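Local coordinates for probable ss-1,3-N-acetylglucosaminyltransferase (Staphylococcus aureus subsp. aureus N315, PDB 6H21), which is a probable family 2 glycosyltransferase with a GT-A-type domain and a TarS-type linker domain, holding uridine-diphosphate-N-acetylglucosamine and manganese in this crystal, at residues S132-G137 / V174-K179; K102-F107 / D122-G127; T28-E33 / D59-N64; V24-F29 / F107-D112. All blocks are in the same frame, centred on the assembly; numbering follows the deposited sequence.

Contact 1 of 4, residues S132-G137 / V174-K179; sequences SDLIIG and VLKMFK
Leu134 to Gly137 and Met177 to Lys179 pair as antiparallel strands, a buried joint within the mixed sheet of the glycosyltransferase family 2 region. Ile135 and Met177 form a hydrogen-bonded pair: Ile135 N donates to Met177 O at 2.8 Å, and Met177 N returns the bond to Ile135 O at 2.9 Å. A third bond, Lys179 N to Asp133 O (2.8 Å), lies beyond the non-hydrogen-bonded pair Leu134 and Phe178. Leu134 holds CG anti to its backbone N (chi1 179°), and its CD1 methyl sits over one face of the Phe178 ring, a CH-pi contact 3.8 Å from the centroid. On the other face of the sheet the slim chain of Met177 lies beside Ile135, CG to CD1 at 4.0 Å. Lys176 suits a buried place because its methylenes can run alongside Ile136, CE to CG2 at 3.8 Å, while NZ is hydrogen-bonded to Ser173, Ala171 and Tyr139. At the more open end, Lys179 NZ stays 4.2 Å from Asp133 OD1, too far for a salt bridge, and a water links the two. Helix 198-207 covers the Leu134 and Phe178 side, with Phe202 and Phe206 edge-to-face on Phe178; helix 119-129 covers Ile135 and Met177, and strand 105-108 continues the sheet beyond strand 177-179.

Contact 2 of 4, residues K102-F107 / D122-G127; sequences KAEYVF and DLYNYG
Tyr124, on helix 119-129, reaches across to Glu104 and Tyr105 at the start of strand 105-108, and its side chain carries a large share of this contact on the helix side. From CB, CG is anti to the backbone N (chi1 174°), beside the carbonyl carbon, and the ring continues from it toward residues 104 and 105. On the ring, CD1 meets Tyr105 CD2 at 3.6 Å. The next atom, CE1, touches the same Tyr105 carbon and also lies 3.4 Å from Glu104 OE2. At the tip, the hydroxyl OH donates a short hydrogen bond of 2.6 Å to Glu104 OE2, meeting it on the syn side and 33° out of the carboxylate plane. Glu104 suits this place because its chain is extended beyond CG, long enough to bring the carboxylate to the edge of the Tyr124 ring. The two tyrosine side chains cross at about a right angle, their ring planes at 90° and their centroids 5.6 Å apart. Deeper in, Leu123 CD2 packs at the edge of the Phe107 ring, 3.7 Å from CE2, an apolar contact between helix and sheet. Gly127, having no side chain, lets the helix come close to Tyr105 OH, whose hydrogen-bond partner is Ser132 O. The bond to Glu104 gives the hydroxyl of a buried tyrosine a carboxylate acceptor; its donation would be expected to stabilise the ionised carboxylate.

Contact 3 of 4, residues T28-E33 / D59-N64; sequences TFNNGE and DHSNDN. With UD1 (uridine-diphosphate-N-acetylglucosamine), chain X.
Asn30 and Asn62 join two loops through their side chains and backbone. Asn30 CG is anti to its carbonyl carbon (chi1 -71°), and the amide it carries meets Asn62 twice. OD1 accepts from Asn62 N at 2.9 Å, in its carbonyl plane and on a lone pair. ND2 donates to Asn62 OD1 at 3.0 Å, from above the carbonyl plane of Asn62, so both ends of the Asn30 amide are used. Asn30 N donates to Ser61 OG (2.9 Å), nearly straight at 173° about the hydrogen, and this hydroxyl is also bonded to Asp58 OD1. Asp59 N is satisfied by Thr28 O at 2.8 Å. Asn31 OD1 receives Phe29 N at 2.9 Å. Asp59 OD2 accepts from N3 of uridine-diphosphate-N-acetylglucosamine at 2.8 Å and is also bonded to Ser87 OG; a carboxylate suits the uracil N-H. The Phe29 ring lies between ligand O4, offset toward the rim of one face, and Asn30 CG of its own loop, over the centre of the other. Gly32, with a positive phi that glycine readily adopts, has its N bonded to Thr67 OG1, as is Asp63 OD2. The loops follow parallel strands 22-28 and 52-58 and lead into helices 35-43 and 66-72, the latter supplying Thr67.

Contact 4 of 4, residues V24-F29 / F107-D112; sequences VIMPTF and FFLDSD. With MN (manganese (II) ion), chain Z; MN (manganese (II) ion), chain Y; UD1 (uridine-diphosphate-N-acetylglucosamine), chain X.
Val24, on one strand, and Leu109, just past the end of its parallel neighbour, cross with Val24 CG1 reaching Leu109 CB at 3.7 Å. Met26 lies beside Leu109 on the same face, SD to CD2 at 4.1 Å, its unbranched chain also touching helix 35-43. On the other face Ile25 runs alongside Phe108, CD1 to CE1 at 3.9 Å, against helix 91-100. Between these layers Ile25 alone serves both backbone bonds: its N donates to Phe107 O (2.9 Å) and its O accepts from Leu109 N. Parallel strands with helices on both faces are the core of the GT-A fold, and here the second strand runs out into Asp110-Ser111-Asp112, consistent with the DxD motif of that fold. Beyond, polar atoms turn to uridine-diphosphate-N-acetylglucosamine. Pro27 O accepts from ligand O3B at 2.6 Å and from O2', while Ser111 N donates to O3B; Ser111 OG, between its backbone N and carbonyl carbon (chi1 56°), is hydrogen-bonded to O2'. Together they grip the ribose. Asp110 OD1 forms a salt bridge with Arg94, and OD2 accepts from ligand O4' at 2.7 Å and from a water bound to one manganese. Asp112 binds that manganese through both carboxylate oxygens, OD1 at 2.3 Å; ligand O2A and O2B and two waters bring the donor atoms to six, and OD2 also binds a second manganese at 2.4 Å.

Overall arrangement
All four contacts lie within the glycosyltransferase family 2 range and are arranged about one sheet, contact 3 in the loops that follow two of its strands. Contacts 3 and 4 share Thr28 and Phe29, with centres about 13 Å apart, and both touch uridine-diphosphate-N-acetylglucosamine: 28-33/59-64 lines the uracil end, whereas 24-29/107-112 reaches the ribose, the sugar and manganese. Strand 105-108 leads from contact 2 to contact 4, which share Phe107, and neighbours strand 177-179 of contact 1. Contacts 1 and 2 have centres about 8 Å apart; the side chains of Lys176 and Phe107 are about 8 and 10 Å from the nucleotide sugar. Contact 1 reaches the pocket through Leu175, which packs on Phe108 and Asp110.

Contact 1 of 4, residues S132-G137 / V174-K179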
# COMPACT_ATOMS: atom_id res chain seq x y z
N SER C 132 37.56 -5.71 -30.85
CA SER C 132 36.17 -5.53 -30.40
C SER C 132 35.19 -6.36 -31.25
O SER C 132 35.30 -6.43 -32.48
CB SER C 132 35.79 -4.07 -30.40
OG SER C 132 36.83 -3.29 -29.82
N ASP C 133 34.23 -6.99 -30.57
CA ASP C 133 33.06 -7.62 -31.16
C ASP C 133 31.97 -6.57 -31.44
O ASP C 133 31.19 -6.73 -32.38
CB ASP C 133 32.53 -8.73 -30.26
CG ASP C 133 33.55 -9.82 -30.04
OD1 ASP C 133 34.12 -10.29 -31.04
OD2 ASP C 133 33.78 -10.18 -28.86
N LEU C 134 31.93 -5.51 -30.64
CA LEU C 134 30.93 -4.45 -30.74
C LEU C 134 31.61 -3.10 -30.48
O LEU C 134 32.31 -2.96 -29.50
CB LEU C 134 29.86 -4.73 -29.68
CG LEU C 134 28.71 -3.72 -29.58
CD1 LEU C 134 27.88 -3.70 -30.85
CD2 LEU C 134 27.82 -4.02 -28.38
N ILE C 135 31.41 -2.12 -31.37
CA ILE C 135 31.88 -0.77 -31.11
C ILE C 135 30.68 0.18 -31.15
O ILE C 135 29.87 0.15 -32.09
CB ILE C 135 33.00 -0.35 -32.08
CG1 ILE C 135 34.07 -1.44 -32.22
CG2 ILE C 135 33.60 0.99 -31.64
CD1 ILE C 135 33.84 -2.38 -33.38
N ILE C 136 30.55 0.98 -30.07
CA ILE C 136 29.46 1.90 -29.91
C ILE C 136 30.02 3.30 -30.03
O ILE C 136 30.87 3.69 -29.24
CB ILE C 136 28.75 1.68 -28.56
CG1 ILE C 136 28.44 0.20 -28.36
CG2 ILE C 136 27.51 2.55 -28.46
CD1 ILE C 136 28.03 -0.15 -26.96
N GLY C 137 29.53 4.03 -31.03
CA GLY C 137 29.84 5.45 -31.20
C GLY C 137 28.81 6.32 -30.50
O GLY C 137 27.62 6.05 -30.58
N VAL C 174 20.45 -1.17 -32.25
CA VAL C 174 21.41 -1.84 -33.10
C VAL C 174 22.21 -0.82 -33.94
O VAL C 174 22.92 -1.24 -34.88
CB VAL C 174 20.72 -2.87 -34.00
CG1 VAL C 174 20.00 -3.91 -33.15
CG2 VAL C 174 19.77 -2.21 -34.99
N LEU C 175 22.15 0.47 -33.58
CA LEU C 175 22.82 1.52 -34.37
C LEU C 175 24.29 1.65 -33.92
O LEU C 175 24.71 2.64 -33.31
CB LEU C 175 22.01 2.81 -34.25
CG LEU C 175 20.52 2.64 -34.53
CD1 LEU C 175 19.77 3.93 -34.30
CD2 LEU C 175 20.27 2.12 -35.95
N LYS C 176 25.05 0.62 -34.28
CA LYS C 176 26.34 0.28 -33.71
C LYS C 176 27.11 -0.57 -34.72
O LYS C 176 26.54 -1.04 -35.71
CB LYS C 176 26.14 -0.54 -32.43
CG LYS C 176 25.45 0.18 -31.28
CD LYS C 176 25.12 -0.71 -30.11
CE LYS C 176 24.65 0.03 -28.88
NZ LYS C 176 23.41 0.82 -29.11
N MET C 177 28.40 -0.81 -34.45
CA MET C 177 29.24 -1.63 -35.33
C MET C 177 29.45 -3.01 -34.68
O MET C 177 30.03 -3.12 -33.63
CB MET C 177 30.57 -0.93 -35.61
CG MET C 177 31.47 -1.68 -36.57
SD MET C 177 32.92 -0.73 -37.08
CE MET C 177 32.15 0.59 -38.01
N PHE C 178 28.96 -4.06 -35.35
CA PHE C 178 28.94 -5.44 -34.88
C PHE C 178 29.87 -6.32 -35.74
O PHE C 178 29.78 -6.30 -36.93
CB PHE C 178 27.54 -6.03 -35.03
CG PHE C 178 26.44 -5.46 -34.16
CD1 PHE C 178 25.72 -4.35 -34.57
CD2 PHE C 178 26.08 -6.08 -32.98
CE1 PHE C 178 24.68 -3.86 -33.80
CE2 PHE C 178 25.05 -5.58 -32.21
CZ PHE C 178 24.35 -4.47 -32.62
N LYS C 179 30.69 -7.16 -35.10
CA LYS C 179 31.56 -8.11 -35.80
C LYS C 179 30.68 -9.21 -36.43
O LYS C 179 29.91 -9.87 -35.75
CB LYS C 179 32.60 -8.71 -34.86
CG LYS C 179 33.57 -9.68 -35.52
CD LYS C 179 34.72 -10.09 -34.64
CE LYS C 179 35.93 -9.20 -34.82
NZ LYS C 179 37.04 -9.60 -33.94
O HOH W 1 36.75 -9.70 -31.17
O HOH W 2 27.01 3.97 -32.42

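Contact 2 of 4, residues K102-F107 / D122-G127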
# COMPACT_ATOMS: atom_id res chain seq x y z
N LYS C 102 29.46 -10.00 -46.58
CA LYS C 102 30.55 -10.88 -46.23
C LYS C 102 31.67 -10.02 -45.65
O LYS C 102 32.83 -10.38 -45.76
CB LYS C 102 31.01 -11.69 -47.45
CG LYS C 102 29.99 -12.68 -48.00
N ALA C 103 31.32 -8.89 -45.03
CA ALA C 103 32.30 -7.97 -44.48
C ALA C 103 32.74 -8.44 -43.08
O ALA C 103 32.17 -9.39 -42.51
CB ALA C 103 31.72 -6.57 -44.44
N GLU C 104 33.76 -7.75 -42.55
CA GLU C 104 34.34 -8.02 -41.24
C GLU C 104 33.37 -7.55 -40.15
O GLU C 104 33.14 -8.24 -39.18
CB GLU C 104 35.68 -7.29 -41.12
CG GLU C 104 36.51 -7.75 -39.95
CD GLU C 104 37.90 -7.14 -39.82
OE1 GLU C 104 38.53 -7.36 -38.76
OE2 GLU C 104 38.37 -6.44 -40.77
N TYR C 105 32.82 -6.35 -40.34
CA TYR C 105 31.85 -5.74 -39.46
C TYR C 105 30.62 -5.28 -40.26
O TYR C 105 30.75 -4.89 -41.41
CB TYR C 105 32.45 -4.51 -38.77
CG TYR C 105 33.49 -4.80 -37.71
CD1 TYR C 105 33.12 -5.07 -36.41
CD2 TYR C 105 34.84 -4.77 -38.01
CE1 TYR C 105 34.06 -5.32 -35.42
CE2 TYR C 105 35.80 -5.01 -37.04
CZ TYR C 105 35.41 -5.30 -35.74
OH TYR C 105 36.34 -5.53 -34.76
N VAL C 106 29.45 -5.29 -39.62
CA VAL C 106 28.28 -4.60 -40.12
C VAL C 106 27.96 -3.40 -39.22
O VAL C 106 28.33 -3.34 -38.03
CB VAL C 106 27.06 -5.53 -40.26
CG1 VAL C 106 27.33 -6.69 -41.21
CG2 VAL C 106 26.56 -6.01 -38.91
N PHE C 107 27.25 -2.45 -39.81
CA PHE C 107 26.77 -1.27 -39.12
C PHE C 107 25.34 -0.99 -39.59
O PHE C 107 25.11 -0.76 -40.79
CB PHE C 107 27.69 -0.07 -39.35
CG PHE C 107 27.41 1.06 -38.41
CD1 PHE C 107 26.19 1.72 -38.44
CD2 PHE C 107 28.33 1.44 -37.45
CE1 PHE C 107 25.92 2.75 -37.55
CE2 PHE C 107 28.05 2.46 -36.56
CZ PHE C 107 26.85 3.12 -36.61
N ASP C 122 36.88 5.63 -37.77
CA ASP C 122 37.25 5.71 -36.35
C ASP C 122 36.73 4.50 -35.57
O ASP C 122 37.46 3.95 -34.76
CB ASP C 122 36.71 6.97 -35.70
CG ASP C 122 37.52 8.21 -36.04
OD1 ASP C 122 38.35 8.14 -37.01
OD2 ASP C 122 37.31 9.23 -35.33
N LEU C 123 35.47 4.11 -35.80
CA LEU C 123 34.88 2.97 -35.07
C LEU C 123 35.58 1.67 -35.49
O LEU C 123 35.92 0.87 -34.63
CB LEU C 123 33.37 2.90 -35.32
CG LEU C 123 32.50 3.64 -34.31
CD1 LEU C 123 33.02 5.03 -34.03
CD2 LEU C 123 31.05 3.69 -34.77
N TYR C 124 35.79 1.48 -36.80
CA TYR C 124 36.47 0.29 -37.30
C TYR C 124 37.90 0.22 -36.73
O TYR C 124 38.31 -0.84 -36.28
CB TYR C 124 36.55 0.23 -38.83
CG TYR C 124 37.38 -0.94 -39.31
CD1 TYR C 124 36.82 -2.20 -39.47
CD2 TYR C 124 38.74 -0.80 -39.56
CE1 TYR C 124 37.59 -3.28 -39.87
CE2 TYR C 124 39.51 -1.88 -39.97
CZ TYR C 124 38.94 -3.13 -40.12
OH TYR C 124 39.69 -4.20 -40.52
N ASN C 125 38.65 1.32 -36.82
CA ASN C 125 40.06 1.34 -36.34
C ASN C 125 40.12 0.98 -34.85
O ASN C 125 40.95 0.17 -34.43
CB ASN C 125 40.76 2.68 -36.62
CG ASN C 125 41.12 2.90 -38.07
OD1 ASN C 125 41.26 1.95 -38.84
ND2 ASN C 125 41.26 4.15 -38.47
N TYR C 126 39.22 1.57 -34.05
CA TYR C 126 39.19 1.36 -32.60
C TYR C 126 38.82 -0.10 -32.28
O TYR C 126 39.40 -0.72 -31.40
CB TYR C 126 38.25 2.37 -31.95
CG TYR C 126 38.38 2.50 -30.46
CD1 TYR C 126 39.55 2.96 -29.88
CD2 TYR C 126 37.33 2.17 -29.62
CE1 TYR C 126 39.68 3.08 -28.50
CE2 TYR C 126 37.44 2.29 -28.24
CZ TYR C 126 38.62 2.75 -27.68
OH TYR C 126 38.72 2.86 -26.32
N GLY C 127 37.85 -0.64 -33.03
CA GLY C 127 37.49 -2.04 -32.97
C GLY C 127 38.66 -2.95 -33.27
O GLY C 127 38.91 -3.91 -32.56

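Contact 3 of 4, residues T28-E33 / D59-N64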
# COMPACT_ATOMS: atom_id res chain seq x y z
N THR C 28 14.96 0.75 -46.05
CA THR C 28 14.22 1.93 -46.46
C THR C 28 12.74 1.56 -46.63
O THR C 28 12.41 0.40 -46.89
CB THR C 28 14.79 2.54 -47.75
OG1 THR C 28 14.67 1.59 -48.82
CG2 THR C 28 16.23 2.96 -47.62
N PHE C 29 11.86 2.55 -46.45
CA PHE C 29 10.44 2.42 -46.71
C PHE C 29 9.81 3.81 -46.82
O PHE C 29 9.71 4.53 -45.83
CB PHE C 29 9.76 1.59 -45.62
CG PHE C 29 8.28 1.44 -45.82
CD1 PHE C 29 7.79 0.68 -46.87
CD2 PHE C 29 7.38 2.08 -44.98
CE1 PHE C 29 6.43 0.55 -47.08
CE2 PHE C 29 6.01 1.94 -45.18
CZ PHE C 29 5.54 1.18 -46.23
N ASN C 30 9.43 4.19 -48.05
CA ASN C 30 8.70 5.43 -48.35
C ASN C 30 9.45 6.67 -47.85
O ASN C 30 8.83 7.59 -47.31
CB ASN C 30 7.29 5.42 -47.76
CG ASN C 30 6.37 4.46 -48.47
OD1 ASN C 30 6.76 3.82 -49.44
ND2 ASN C 30 5.14 4.36 -48.00
N ASN C 31 10.77 6.70 -48.04
CA ASN C 31 11.58 7.83 -47.60
C ASN C 31 11.49 8.96 -48.63
O ASN C 31 11.49 10.14 -48.27
CB ASN C 31 13.03 7.41 -47.34
CG ASN C 31 13.12 6.29 -46.34
OD1 ASN C 31 13.10 5.12 -46.71
ND2 ASN C 31 13.15 6.62 -45.06
N GLY C 32 11.42 8.60 -49.92
CA GLY C 32 11.43 9.57 -51.01
C GLY C 32 12.72 10.37 -51.03
O GLY C 32 13.78 9.85 -50.67
N GLU C 33 12.61 11.65 -51.39
CA GLU C 33 13.74 12.51 -51.71
C GLU C 33 14.58 12.84 -50.46
O GLU C 33 15.75 13.16 -50.59
CB GLU C 33 13.26 13.78 -52.41
CG GLU C 33 12.72 13.54 -53.81
N ASP C 59 11.96 -2.01 -48.28
CA ASP C 59 10.89 -2.89 -47.75
C ASP C 59 9.60 -2.65 -48.55
O ASP C 59 8.56 -2.34 -47.99
CB ASP C 59 10.72 -2.69 -46.24
CG ASP C 59 10.03 -3.84 -45.52
OD1 ASP C 59 9.81 -4.90 -46.15
OD2 ASP C 59 9.73 -3.67 -44.33
N HIS C 60 9.71 -2.84 -49.87
CA HIS C 60 8.64 -2.66 -50.86
C HIS C 60 7.90 -1.33 -50.63
O HIS C 60 6.71 -1.32 -50.30
CB HIS C 60 7.69 -3.88 -50.88
CG HIS C 60 7.02 -4.04 -52.20
ND1 HIS C 60 5.68 -3.77 -52.39
CD2 HIS C 60 7.50 -4.41 -53.41
CE1 HIS C 60 5.36 -3.99 -53.65
NE2 HIS C 60 6.46 -4.36 -54.31
N SER C 61 8.62 -0.22 -50.81
CA SER C 61 8.04 1.12 -50.78
C SER C 61 6.86 1.17 -51.76
O SER C 61 6.89 0.49 -52.80
CB SER C 61 9.07 2.17 -51.13
OG SER C 61 10.07 2.26 -50.13
N ASN C 62 5.85 1.99 -51.45
CA ASN C 62 4.68 2.12 -52.32
C ASN C 62 4.38 3.61 -52.62
O ASN C 62 3.23 3.96 -52.88
CB ASN C 62 3.48 1.41 -51.71
CG ASN C 62 3.21 1.87 -50.29
OD1 ASN C 62 3.34 3.06 -50.00
ND2 ASN C 62 2.86 0.95 -49.41
N ASP C 63 5.41 4.45 -52.64
CA ASP C 63 5.27 5.91 -52.71
C ASP C 63 5.41 6.43 -54.15
O ASP C 63 6.18 7.36 -54.41
CB ASP C 63 6.26 6.60 -51.77
CG ASP C 63 7.73 6.30 -52.04
OD1 ASP C 63 8.04 5.33 -52.79
OD2 ASP C 63 8.56 7.04 -51.49
N ASN C 64 4.63 5.84 -55.07
CA ASN C 64 4.61 6.19 -56.50
C ASN C 64 6.03 6.19 -57.08
O ASN C 64 6.36 7.04 -57.91
CB ASN C 64 3.94 7.54 -56.76
C1' UD1 X . 12.99 3.49 -33.68
C2' UD1 X . 14.12 3.40 -32.65
C3' UD1 X . 15.42 2.98 -33.34
C4' UD1 X . 15.20 1.68 -34.10
C5' UD1 X . 13.96 1.75 -35.01
C6' UD1 X . 13.66 0.41 -35.68
C7' UD1 X . 13.96 4.93 -30.72
C8' UD1 X . 14.25 6.32 -30.21
N2' UD1 X . 14.30 4.69 -31.98
O1' UD1 X . 13.37 4.47 -34.65
O3' UD1 X . 16.46 2.82 -32.36
O4' UD1 X . 16.35 1.41 -34.90
O5' UD1 X . 12.80 2.21 -34.29
O6' UD1 X . 13.56 -0.65 -34.74
O7' UD1 X . 13.44 4.08 -30.01
N1 UD1 X . 11.43 0.45 -41.99
C2 UD1 X . 11.30 -0.74 -42.73
N3 UD1 X . 10.11 -1.24 -43.03
C4 UD1 X . 8.99 -0.62 -42.66
C5 UD1 X . 9.07 0.57 -41.92
C6 UD1 X . 10.32 1.10 -41.58
O2 UD1 X . 12.30 -1.37 -43.10
O4 UD1 X . 7.90 -1.13 -42.99
C1B UD1 X . 12.78 0.91 -41.69
C2B UD1 X . 13.00 2.40 -41.89
O2' UD1 X . 13.19 2.71 -43.27
C3B UD1 X . 14.23 2.65 -41.04
C4B UD1 X . 14.10 1.62 -39.91
O4B UD1 X . 13.12 0.66 -40.32
O3B UD1 X . 15.43 2.39 -41.78
C5B UD1 X . 13.63 2.24 -38.60
O5B UD1 X . 12.55 3.12 -38.88
PA UD1 X . 12.47 4.60 -38.27
O1A UD1 X . 11.21 5.18 -38.81
O2A UD1 X . 13.80 5.34 -38.38
O3A UD1 X . 12.22 4.23 -36.75
PB UD1 X . 12.34 5.28 -35.55
O1B UD1 X . 11.01 5.35 -34.88
O2B UD1 X . 13.01 6.58 -35.98

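Contact 4 of 4, residues V24-F29 / F107-D112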
# COMPACT_ATOMS: atom_id res chain seq x y z
N VAL C 24 27.50 -1.19 -44.34
CA VAL C 24 26.38 -0.44 -43.79
C VAL C 24 25.09 -1.02 -44.36
O VAL C 24 24.92 -1.11 -45.57
CB VAL C 24 26.51 1.07 -44.07
CG1 VAL C 24 25.37 1.87 -43.44
CG2 VAL C 24 27.85 1.61 -43.60
N ILE C 25 24.19 -1.44 -43.45
CA ILE C 25 22.93 -2.06 -43.80
C ILE C 25 21.81 -1.07 -43.47
O ILE C 25 21.60 -0.75 -42.30
CB ILE C 25 22.76 -3.40 -43.05
CG1 ILE C 25 23.89 -4.37 -43.41
CG2 ILE C 25 21.39 -4.00 -43.32
CD1 ILE C 25 23.89 -5.66 -42.61
N MET C 26 21.13 -0.58 -44.50
CA MET C 26 20.11 0.45 -44.35
C MET C 26 18.80 -0.02 -44.97
O MET C 26 18.66 -0.03 -46.19
CB MET C 26 20.55 1.75 -45.03
CG MET C 26 19.56 2.88 -44.83
SD MET C 26 20.12 4.44 -45.57
CE MET C 26 20.07 4.03 -47.31
N PRO C 27 17.79 -0.39 -44.15
CA PRO C 27 16.44 -0.62 -44.66
C PRO C 27 15.76 0.72 -44.97
O PRO C 27 16.00 1.70 -44.27
CB PRO C 27 15.75 -1.34 -43.49
CG PRO C 27 16.44 -0.80 -42.27
CD PRO C 27 17.87 -0.57 -42.69
N THR C 28 14.96 0.75 -46.05
CA THR C 28 14.22 1.93 -46.46
C THR C 28 12.74 1.56 -46.63
O THR C 28 12.41 0.40 -46.89
CB THR C 28 14.79 2.54 -47.75
OG1 THR C 28 14.67 1.59 -48.82
CG2 THR C 28 16.23 2.96 -47.62
N PHE C 29 11.86 2.55 -46.45
CA PHE C 29 10.44 2.42 -46.71
C PHE C 29 9.81 3.81 -46.82
O PHE C 29 9.71 4.53 -45.83
CB PHE C 29 9.76 1.59 -45.62
CG PHE C 29 8.28 1.44 -45.82
CD1 PHE C 29 7.79 0.68 -46.87
CD2 PHE C 29 7.38 2.08 -44.98
CE1 PHE C 29 6.43 0.55 -47.08
CE2 PHE C 29 6.01 1.94 -45.18
CZ PHE C 29 5.54 1.18 -46.23
N PHE C 107 27.25 -2.45 -39.81
CA PHE C 107 26.77 -1.27 -39.12
C PHE C 107 25.34 -0.99 -39.59
O PHE C 107 25.11 -0.76 -40.79
CB PHE C 107 27.69 -0.07 -39.35
CG PHE C 107 27.41 1.06 -38.41
CD1 PHE C 107 26.19 1.72 -38.44
CD2 PHE C 107 28.33 1.44 -37.45
CE1 PHE C 107 25.92 2.75 -37.55
CE2 PHE C 107 28.05 2.46 -36.56
CZ PHE C 107 26.85 3.12 -36.61
N PHE C 108 24.39 -1.00 -38.65
CA PHE C 108 23.00 -0.72 -38.98
C PHE C 108 22.76 0.80 -38.92
O PHE C 108 23.00 1.46 -37.92
CB PHE C 108 22.05 -1.51 -38.07
CG PHE C 108 22.20 -3.00 -38.19
CD1 PHE C 108 21.65 -3.68 -39.27
CD2 PHE C 108 22.91 -3.73 -37.26
CE1 PHE C 108 21.81 -5.05 -39.40
CE2 PHE C 108 23.06 -5.10 -37.38
CZ PHE C 108 22.50 -5.76 -38.45
N LEU C 109 22.27 1.32 -40.04
CA LEU C 109 21.90 2.71 -40.20
C LEU C 109 20.42 2.77 -40.57
O LEU C 109 20.01 2.13 -41.52
CB LEU C 109 22.77 3.33 -41.30
CG LEU C 109 22.37 4.72 -41.77
CD1 LEU C 109 22.49 5.75 -40.66
CD2 LEU C 109 23.20 5.12 -42.98
N ASP C 110 19.64 3.55 -39.82
CA ASP C 110 18.25 3.80 -40.20
C ASP C 110 18.24 4.89 -41.28
O ASP C 110 19.12 5.77 -41.31
CB ASP C 110 17.40 4.12 -38.96
CG ASP C 110 17.22 2.93 -38.03
OD1 ASP C 110 17.52 1.78 -38.46
OD2 ASP C 110 16.76 3.14 -36.89
N SER C 111 17.24 4.79 -42.17
CA SER C 111 17.12 5.55 -43.40
C SER C 111 16.87 7.05 -43.16
O SER C 111 16.94 7.84 -44.09
CB SER C 111 16.02 4.98 -44.26
OG SER C 111 14.81 4.95 -43.54
N ASP C 112 16.57 7.43 -41.92
CA ASP C 112 16.29 8.83 -41.59
C ASP C 112 17.46 9.48 -40.81
O ASP C 112 17.40 10.66 -40.52
CB ASP C 112 14.97 8.96 -40.82
CG ASP C 112 14.91 8.15 -39.53
OD1 ASP C 112 15.82 7.33 -39.29
OD2 ASP C 112 13.94 8.34 -38.75
MN MN Z . 11.71 9.21 -38.67
MN MN Y . 14.75 6.84 -37.32
C1' UD1 X . 12.99 3.49 -33.68
C2' UD1 X . 14.12 3.40 -32.65
C3' UD1 X . 15.42 2.98 -33.34
C4' UD1 X . 15.20 1.68 -34.10
C5' UD1 X . 13.96 1.75 -35.01
C6' UD1 X . 13.66 0.41 -35.68
C7' UD1 X . 13.96 4.93 -30.72
C8' UD1 X . 14.25 6.32 -30.21
N2' UD1 X . 14.30 4.69 -31.98
O1' UD1 X . 13.37 4.47 -34.65
O3' UD1 X . 16.46 2.82 -32.36
O4' UD1 X . 16.35 1.41 -34.90
O5' UD1 X . 12.80 2.21 -34.29
O6' UD1 X . 13.56 -0.65 -34.74
O7' UD1 X . 13.44 4.08 -30.01
N1 UD1 X . 11.43 0.45 -41.99
C2 UD1 X . 11.30 -0.74 -42.73
N3 UD1 X . 10.11 -1.24 -43.03
C4 UD1 X . 8.99 -0.62 -42.66
C5 UD1 X . 9.07 0.57 -41.92
C6 UD1 X . 10.32 1.10 -41.58
O2 UD1 X . 12.30 -1.37 -43.10
O4 UD1 X . 7.90 -1.13 -42.99
C1B UD1 X . 12.78 0.91 -41.69
C2B UD1 X . 13.00 2.40 -41.89
O2' UD1 X . 13.19 2.71 -43.27
C3B UD1 X . 14.23 2.65 -41.04
C4B UD1 X . 14.10 1.62 -39.91
O4B UD1 X . 13.12 0.66 -40.32
O3B UD1 X . 15.43 2.39 -41.78
C5B UD1 X . 13.63 2.24 -38.60
O5B UD1 X . 12.55 3.12 -38.88
PA UD1 X . 12.47 4.60 -38.27
O1A UD1 X . 11.21 5.18 -38.81
O2A UD1 X . 13.80 5.34 -38.38
O3A UD1 X . 12.22 4.23 -36.75
PB UD1 X . 12.34 5.28 -35.55
O1B UD1 X . 11.01 5.35 -34.88
O2B UD1 X . 13.01 6.58 -35.98
O HOH W 3 16.33 5.63 -36.25
O HOH W 4 15.60 8.52 -36.24